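Local coordinates for putative modulator of DNA gyrase (Bacteroides thetaiotaomicron, PDB 1VPB), which is a putative modulator of DNA gyrase and probably a metallopeptidase of the PmbA/TldD type, at residues 27-32 and 96-101; 362-367 and 423-428. One frame throughout, in Å; residues are numbered along the deposited sequence.

In the fold
Two contacts, in series along the chain, tie down parts that lie on opposite sides of its centre. From the N terminus, helix 16-31 leads into strands 36-52, 58-73 and 76-82 of the antiparallel sheet, and helix 87-101 then returns to the end of the first helix; contact 1 closes this loop, with 63 residues between its segments. The chain completes the sheet with strands 159-177, 181-198 and 207-214. Further along, contact 2 closes a second loop, with 55 residues between, by bringing short strand 423-426 of the mixed sheet and the residues after it against helix 361-366. The two loops neither nest nor cross, and their centres are about 57 Å apart.

Contact 1 of 2, residues 27-32 and 96-101; sequences DYALKN and NGIDST
Van der Waals contact between residues 27-32 and 96-101 is carried by one side chain, Ile98, whose CD1 packs against the C-terminal turn of the facing helix. Ile98 CD1 lies 3.7 Å from Ala29 O and 3.6 Å from Asn32 O, touching carbonyl oxygens more closely than side chains; the distance from Ile98 CD1 to Ala29 CB is 4.5 Å. With CG1 anti to the carbonyl carbon (chi1 -70°), the longer branch extends to the facing helix, while CG2 also meets Asn32 O. The contact joins helices 16-31 and 87-101, which precede and follow the first three strands of the antiparallel sheet along the chain. Ile98 also packs on Leu71 and Val73 of strand 58-73, so one side chain touches both the first helix and the sheet.

The polar link is indirect. A water donates to Asn32 O at 2.8 Å and to Asp99 OD1 at 3.0 Å, bridging the chain just past the first helix to a carboxylate that also forms salt bridges with Lys95 and Arg102.

Within the first segment, Asn32 folds back over the helix it follows: Asn32 ND2 donates to Tyr28 O at 2.9 Å and sits 3.3 Å above the centre of the Tyr28 ring.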
ATOM      1  N   ASP A  27      29.632   6.478 -14.918  1.00 35.33           N
ATOM      2  CA  ASP A  27      30.466   6.876 -16.046  1.00 33.44           C
ATOM      3  C   ASP A  27      29.689   6.712 -17.358  1.00 34.09           C
ATOM      4  O   ASP A  27      29.755   7.603 -18.213  1.00 36.49           O
ATOM      5  CB  ASP A  27      31.769   6.071 -16.024  1.00 37.48           C
ATOM      6  CG  ASP A  27      32.622   6.321 -17.232  1.00 49.33           C
ATOM      7  OD1 ASP A  27      33.263   7.398 -17.261  1.00 58.08           O
ATOM      8  OD2 ASP A  27      32.691   5.502 -18.176  1.00 59.97           O
ATOM      9  N   TYR A  28      28.976   5.621 -17.494  1.00 34.82           N
ATOM     10  CA  TYR A  28      28.218   5.334 -18.723  1.00 33.85           C
ATOM     11  C   TYR A  28      27.157   6.414 -18.904  1.00 34.04           C
ATOM     12  O   TYR A  28      26.986   6.978 -20.013  1.00 33.47           O
ATOM     13  CB  TYR A  28      27.587   3.947 -18.650  1.00 36.55           C
ATOM     14  CG  TYR A  28      26.925   3.571 -19.970  1.00 37.82           C
ATOM     15  CD1 TYR A  28      27.665   3.055 -21.037  1.00 42.16           C
ATOM     16  CD2 TYR A  28      25.580   3.837 -20.155  1.00 38.94           C
ATOM     17  CE1 TYR A  28      27.049   2.768 -22.260  1.00 41.45           C
ATOM     18  CE2 TYR A  28      24.965   3.550 -21.343  1.00 39.60           C
ATOM     19  CZ  TYR A  28      25.705   3.031 -22.394  1.00 43.31           C
ATOM     20  OH  TYR A  28      24.996   2.812 -23.570  1.00 46.96           O
ATOM     21  N   ALA A  29      26.420   6.720 -17.837  1.00 34.34           N
ATOM     22  CA  ALA A  29      25.406   7.781 -17.945  1.00 33.35           C
ATOM     23  C   ALA A  29      26.009   9.137 -18.377  1.00 32.39           C
ATOM     24  O   ALA A  29      25.454   9.876 -19.204  1.00 32.92           O
ATOM     25  CB  ALA A  29      24.663   7.933 -16.579  1.00 37.87           C
ATOM     26  N   LEU A  30      27.155   9.512 -17.783  1.00 31.59           N
ATOM     27  CA  LEU A  30      27.794  10.781 -18.051  1.00 32.05           C
ATOM     28  C   LEU A  30      28.372  10.867 -19.459  1.00 33.47           C
ATOM     29  O   LEU A  30      28.311  11.942 -20.079  1.00 36.01           O
ATOM     30  CB  LEU A  30      28.900  11.055 -17.048  1.00 32.61           C
ATOM     31  CG  LEU A  30      28.402  11.343 -15.607  1.00 31.75           C
ATOM     32  CD1 LEU A  30      29.625  11.385 -14.667  1.00 36.71           C
ATOM     33  CD2 LEU A  30      27.516  12.547 -15.490  1.00 36.60           C
ATOM     34  N   LYS A  31      28.806   9.749 -19.970  1.00 33.53           N
ATOM     35  CA  LYS A  31      29.385   9.696 -21.316  1.00 36.47           C
ATOM     36  C   LYS A  31      28.316   9.614 -22.399  1.00 37.26           C
ATOM     37  O   LYS A  31      28.617   9.809 -23.577  1.00 38.34           O
ATOM     38  CB  LYS A  31      30.303   8.490 -21.450  1.00 38.04           C
ATOM     39  CG  LYS A  31      31.602   8.693 -20.670  1.00 42.34           C
ATOM     40  CD  LYS A  31      32.509   7.432 -20.717  1.00 48.27           C
ATOM     41  N   ASN A  32      27.078   9.313 -22.041  1.00 34.81           N
ATOM     42  CA  ASN A  32      26.004   9.047 -23.040  1.00 31.82           C
ATOM     43  C   ASN A  32      24.783   9.976 -22.930  1.00 29.73           C
ATOM     44  O   ASN A  32      23.729   9.606 -23.428  1.00 31.35           O
ATOM     45  CB  ASN A  32      25.575   7.604 -22.937  1.00 32.89           C
ATOM     46  CG  ASN A  32      26.594   6.662 -23.523  1.00 42.02           C
ATOM     47  OD1 ASN A  32      26.679   6.548 -24.743  1.00 40.10           O
ATOM     48  ND2 ASN A  32      27.424   6.063 -22.687  1.00 36.98           N
ATOM     49  N   ASN A  96      18.304   4.218 -22.918  1.00 32.29           N
ATOM     50  CA  ASN A  96      16.884   4.442 -23.143  1.00 33.28           C
ATOM     51  C   ASN A  96      16.315   5.405 -22.126  1.00 33.72           C
ATOM     52  O   ASN A  96      15.530   6.241 -22.502  1.00 32.61           O
ATOM     53  CB  ASN A  96      16.114   3.138 -23.143  1.00 35.46           C
ATOM     54  CG  ASN A  96      16.379   2.331 -24.406  1.00 44.83           C
ATOM     55  OD1 ASN A  96      16.962   2.846 -25.398  1.00 50.18           O
ATOM     56  ND2 ASN A  96      15.942   1.073 -24.406  1.00 47.16           N
ATOM     57  N   GLY A  97      16.747   5.318 -20.858  1.00 31.00           N
ATOM     58  CA  GLY A  97      16.335   6.250 -19.839  1.00 27.67           C
ATOM     59  C   GLY A  97      16.743   7.695 -20.125  1.00 28.85           C
ATOM     60  O   GLY A  97      15.940   8.626 -19.977  1.00 28.98           O
ATOM     61  N   ILE A  98      17.972   7.847 -20.609  1.00 28.68           N
ATOM     62  CA  ILE A  98      18.501   9.168 -20.953  1.00 29.17           C
ATOM     63  C   ILE A  98      17.678   9.787 -22.090  1.00 29.77           C
ATOM     64  O   ILE A  98      17.218  10.921 -22.010  1.00 30.29           O
ATOM     65  CB  ILE A  98      20.007   9.065 -21.326  1.00 28.23           C
ATOM     66  CG1 ILE A  98      20.838   8.744 -20.097  1.00 29.19           C
ATOM     67  CG2 ILE A  98      20.483  10.331 -21.959  1.00 30.86           C
ATOM     68  CD1 ILE A  98      22.301   8.408 -20.356  1.00 31.77           C
ATOM     69  N   ASP A  99      17.467   8.993 -23.135  1.00 29.14           N
ATOM     70  CA  ASP A  99      16.786   9.483 -24.318  1.00 29.91           C
ATOM     71  C   ASP A  99      15.307   9.774 -24.033  1.00 27.63           C
ATOM     72  O   ASP A  99      14.779  10.758 -24.485  1.00 29.92           O
ATOM     73  CB  ASP A  99      16.975   8.520 -25.427  1.00 34.36           C
ATOM     74  CG  ASP A  99      18.398   8.524 -25.990  1.00 40.31           C
ATOM     75  OD1 ASP A  99      19.183   9.511 -25.853  1.00 37.28           O
ATOM     76  OD2 ASP A  99      18.790   7.531 -26.624  1.00 44.90           O
ATOM     77  N   SER A 100      14.700   8.966 -23.161  1.00 29.76           N
ATOM     78  CA  SER A 100      13.334   9.185 -22.733  1.00 28.32           C
ATOM     79  C   SER A 100      13.194  10.448 -21.870  1.00 26.66           C
ATOM     80  O   SER A 100      12.239  11.221 -22.029  1.00 30.82           O
ATOM     81  CB  SER A 100      12.874   7.977 -21.952  1.00 31.39           C
ATOM     82  OG  SER A 100      12.764   6.877 -22.817  1.00 33.82           O
ATOM     83  N   THR A 101      14.144  10.654 -21.005  1.00 29.43           N
ATOM     84  CA  THR A 101      14.161  11.809 -20.094  1.00 29.02           C
ATOM     85  C   THR A 101      14.214  13.084 -20.899  1.00 30.00           C
ATOM     86  O   THR A 101      13.553  14.066 -20.583  1.00 28.51           O
ATOM     87  CB  THR A 101      15.357  11.741 -19.144  1.00 29.44           C
ATOM     88  OG1 THR A 101      15.210  10.652 -18.215  1.00 29.28           O
ATOM     89  CG2 THR A 101      15.603  12.985 -18.322  1.00 28.80           C
TER
HETATM   90  O   HOH W   1      21.928  10.562 -25.357  1.00 28.13           O

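Contact 2 of 2, residues 362-367 and 423-428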
ATOM      1  N   ASP A 362       2.158   7.015  34.140  1.00 41.31           N
ATOM      2  CA  ASP A 362       1.370   6.836  35.344  1.00 42.51           C
ATOM      3  C   ASP A 362       1.405   8.074  36.191  1.00 37.95           C
ATOM      4  O   ASP A 362       0.389   8.493  36.726  1.00 40.91           O
ATOM      5  CB  ASP A 362       1.868   5.623  36.149  1.00 42.55           C
ATOM      6  CG  ASP A 362       1.569   4.294  35.463  1.00 52.98           C
ATOM      7  OD1 ASP A 362       0.545   4.178  34.742  1.00 50.46           O
ATOM      8  OD2 ASP A 362       2.318   3.295  35.588  1.00 61.40           O
ATOM      9  N   GLY A 363       2.583   8.683  36.277  1.00 37.91           N
ATOM     10  CA  GLY A 363       2.789   9.879  37.078  1.00 36.10           C
ATOM     11  C   GLY A 363       2.019  11.070  36.516  1.00 36.63           C
ATOM     12  O   GLY A 363       1.448  11.877  37.259  1.00 37.04           O
ATOM     13  N   LEU A 364       2.001  11.179  35.185  1.00 37.15           N
ATOM     14  CA  LEU A 364       1.214  12.219  34.507  1.00 35.53           C
ATOM     15  C   LEU A 364      -0.308  12.025  34.724  1.00 36.80           C
ATOM     16  O   LEU A 364      -1.032  12.993  35.002  1.00 37.94           O
ATOM     17  CB  LEU A 364       1.559  12.226  33.006  1.00 34.99           C
ATOM     18  CG  LEU A 364       2.988  12.608  32.656  1.00 38.46           C
ATOM     19  CD1 LEU A 364       3.284  12.307  31.195  1.00 38.75           C
ATOM     20  CD2 LEU A 364       3.254  14.075  32.923  1.00 42.70           C
ATOM     21  N   ILE A 365      -0.785  10.788  34.620  1.00 36.06           N
ATOM     22  CA  ILE A 365      -2.205  10.502  34.803  1.00 37.55           C
ATOM     23  C   ILE A 365      -2.631  10.883  36.222  1.00 38.37           C
ATOM     24  O   ILE A 365      -3.676  11.491  36.448  1.00 38.89           O
ATOM     25  CB  ILE A 365      -2.475   9.021  34.544  1.00 37.72           C
ATOM     26  CG1 ILE A 365      -2.347   8.708  33.050  1.00 41.30           C
ATOM     27  CG2 ILE A 365      -3.851   8.593  35.032  1.00 38.32           C
ATOM     28  CD1 ILE A 365      -2.266   7.257  32.802  1.00 42.81           C
ATOM     29  N   ALA A 366      -1.778  10.529  37.168  1.00 40.73           N
ATOM     30  CA  ALA A 366      -2.065  10.756  38.587  1.00 41.93           C
ATOM     31  C   ALA A 366      -2.325  12.236  38.895  1.00 42.67           C
ATOM     32  O   ALA A 366      -3.018  12.568  39.873  1.00 45.06           O
ATOM     33  CB  ALA A 366      -0.925  10.240  39.420  1.00 40.39           C
ATOM     34  N   GLY A 367      -1.784  13.128  38.066  1.00 41.94           N
ATOM     35  CA  GLY A 367      -1.951  14.574  38.264  1.00 43.34           C
ATOM     36  C   GLY A 367      -3.131  15.224  37.566  1.00 41.85           C
ATOM     37  O   GLY A 367      -3.310  16.441  37.659  1.00 42.20           O
ATOM     38  N   LEU A 423       0.107  22.182  25.175  1.00 33.20           N
ATOM     39  CA  LEU A 423       0.981  21.173  25.804  1.00 33.70           C
ATOM     40  C   LEU A 423       1.476  21.705  27.150  1.00 34.56           C
ATOM     41  O   LEU A 423       2.160  22.740  27.173  1.00 33.34           O
ATOM     42  CB  LEU A 423       2.170  20.889  24.897  1.00 35.73           C
ATOM     43  CG  LEU A 423       3.159  19.822  25.357  1.00 33.46           C
ATOM     44  CD1 LEU A 423       2.522  18.439  25.249  1.00 33.20           C
ATOM     45  CD2 LEU A 423       4.405  19.881  24.508  1.00 35.61           C
ATOM     46  N   VAL A 424       1.133  21.000  28.238  1.00 33.17           N
ATOM     47  CA  VAL A 424       1.545  21.417  29.583  1.00 33.25           C
ATOM     48  C   VAL A 424       2.608  20.554  30.207  1.00 35.59           C
ATOM     49  O   VAL A 424       3.242  21.010  31.154  1.00 33.06           O
ATOM     50  CB  VAL A 424       0.372  21.506  30.565  1.00 34.45           C
ATOM     51  CG1 VAL A 424      -0.527  22.649  30.142  1.00 35.84           C
ATOM     52  CG2 VAL A 424      -0.369  20.197  30.656  1.00 32.44           C
ATOM     53  N   ALA A 425       2.790  19.331  29.713  1.00 34.73           N
ATOM     54  CA  ALA A 425       3.831  18.452  30.239  1.00 34.48           C
ATOM     55  C   ALA A 425       4.254  17.425  29.233  1.00 35.52           C
ATOM     56  O   ALA A 425       3.438  17.019  28.387  1.00 33.76           O
ATOM     57  CB  ALA A 425       3.316  17.736  31.465  1.00 36.67           C
ATOM     58  N   THR A 426       5.509  16.960  29.386  1.00 32.19           N
ATOM     59  CA  THR A 426       5.986  15.803  28.652  1.00 34.78           C
ATOM     60  C   THR A 426       6.571  14.793  29.639  1.00 34.42           C
ATOM     61  O   THR A 426       7.099  15.161  30.707  1.00 34.61           O
ATOM     62  CB  THR A 426       7.031  16.152  27.598  1.00 35.08           C
ATOM     63  OG1 THR A 426       8.264  16.582  28.197  1.00 31.54           O
ATOM     64  CG2 THR A 426       6.572  17.334  26.681  1.00 34.43           C
ATOM     65  N   GLY A 427       6.485  13.538  29.263  1.00 33.62           N
ATOM     66  CA  GLY A 427       6.959  12.429  30.132  1.00 31.99           C
ATOM     67  C   GLY A 427       8.441  12.205  29.980  1.00 33.24           C
ATOM     68  O   GLY A 427       9.120  12.900  29.218  1.00 33.02           O
ATOM     69  N   ASN A 428       8.925  11.232  30.739  1.00 37.43           N
ATOM     70  CA  ASN A 428      10.284  10.737  30.656  1.00 37.36           C
ATOM     71  C   ASN A 428      10.382   9.365  29.963  1.00 37.58           C
ATOM     72  O   ASN A 428      11.355   8.606  30.148  1.00 36.60           O
ATOM     73  CB  ASN A 428      10.835  10.671  32.084  1.00 37.97           C
ATOM     74  CG  ASN A 428      10.039   9.739  32.968  1.00 34.54           C
ATOM     75  OD1 ASN A 428       9.239   8.884  32.492  1.00 35.66           O
ATOM     76  ND2 ASN A 428      10.268   9.848  34.292  1.00 45.56           N
TER
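The helical backbone around Leu364 comes nearest strand 423-426 and the residues after it at Gly427, the CA atoms of Leu364 and Gly427 being 7.2 Å apart. Across that gap the contact is made by van der Waals packing alone and depends on Leu364, which points from the helix at the strand and divides its two methyls between two neighbouring sites. CD2 meets the methyl of Ala425, with 3.9 Å between Leu364 CD2 and Ala425 CB. The other branch lies against main chain: Leu364 CD1 is 3.8 Å from Gly427 CA and 3.9 Å from Gly427 N. Having CG anti to the carbonyl carbon (chi1 -65°) sets the fork toward the strand.

Strand 423-426 runs antiparallel to strand 441-443 in the mixed sheet of the C-terminal domain, and Val424 and Ala425 together face Val442 in a classic beta bulge. Leu364 also packs on Val442 and on Ser440 in the adjoining loop, so this one leucine touches both strands. The CB of Thr426, next along, points away from the helix, and Thr426 OG1 is hydrogen-bonded to Glu355 O. Gly427 is held by backbone hydrogen bonds to Gly357 and Ser440, which fix the segment against which CD1 rests.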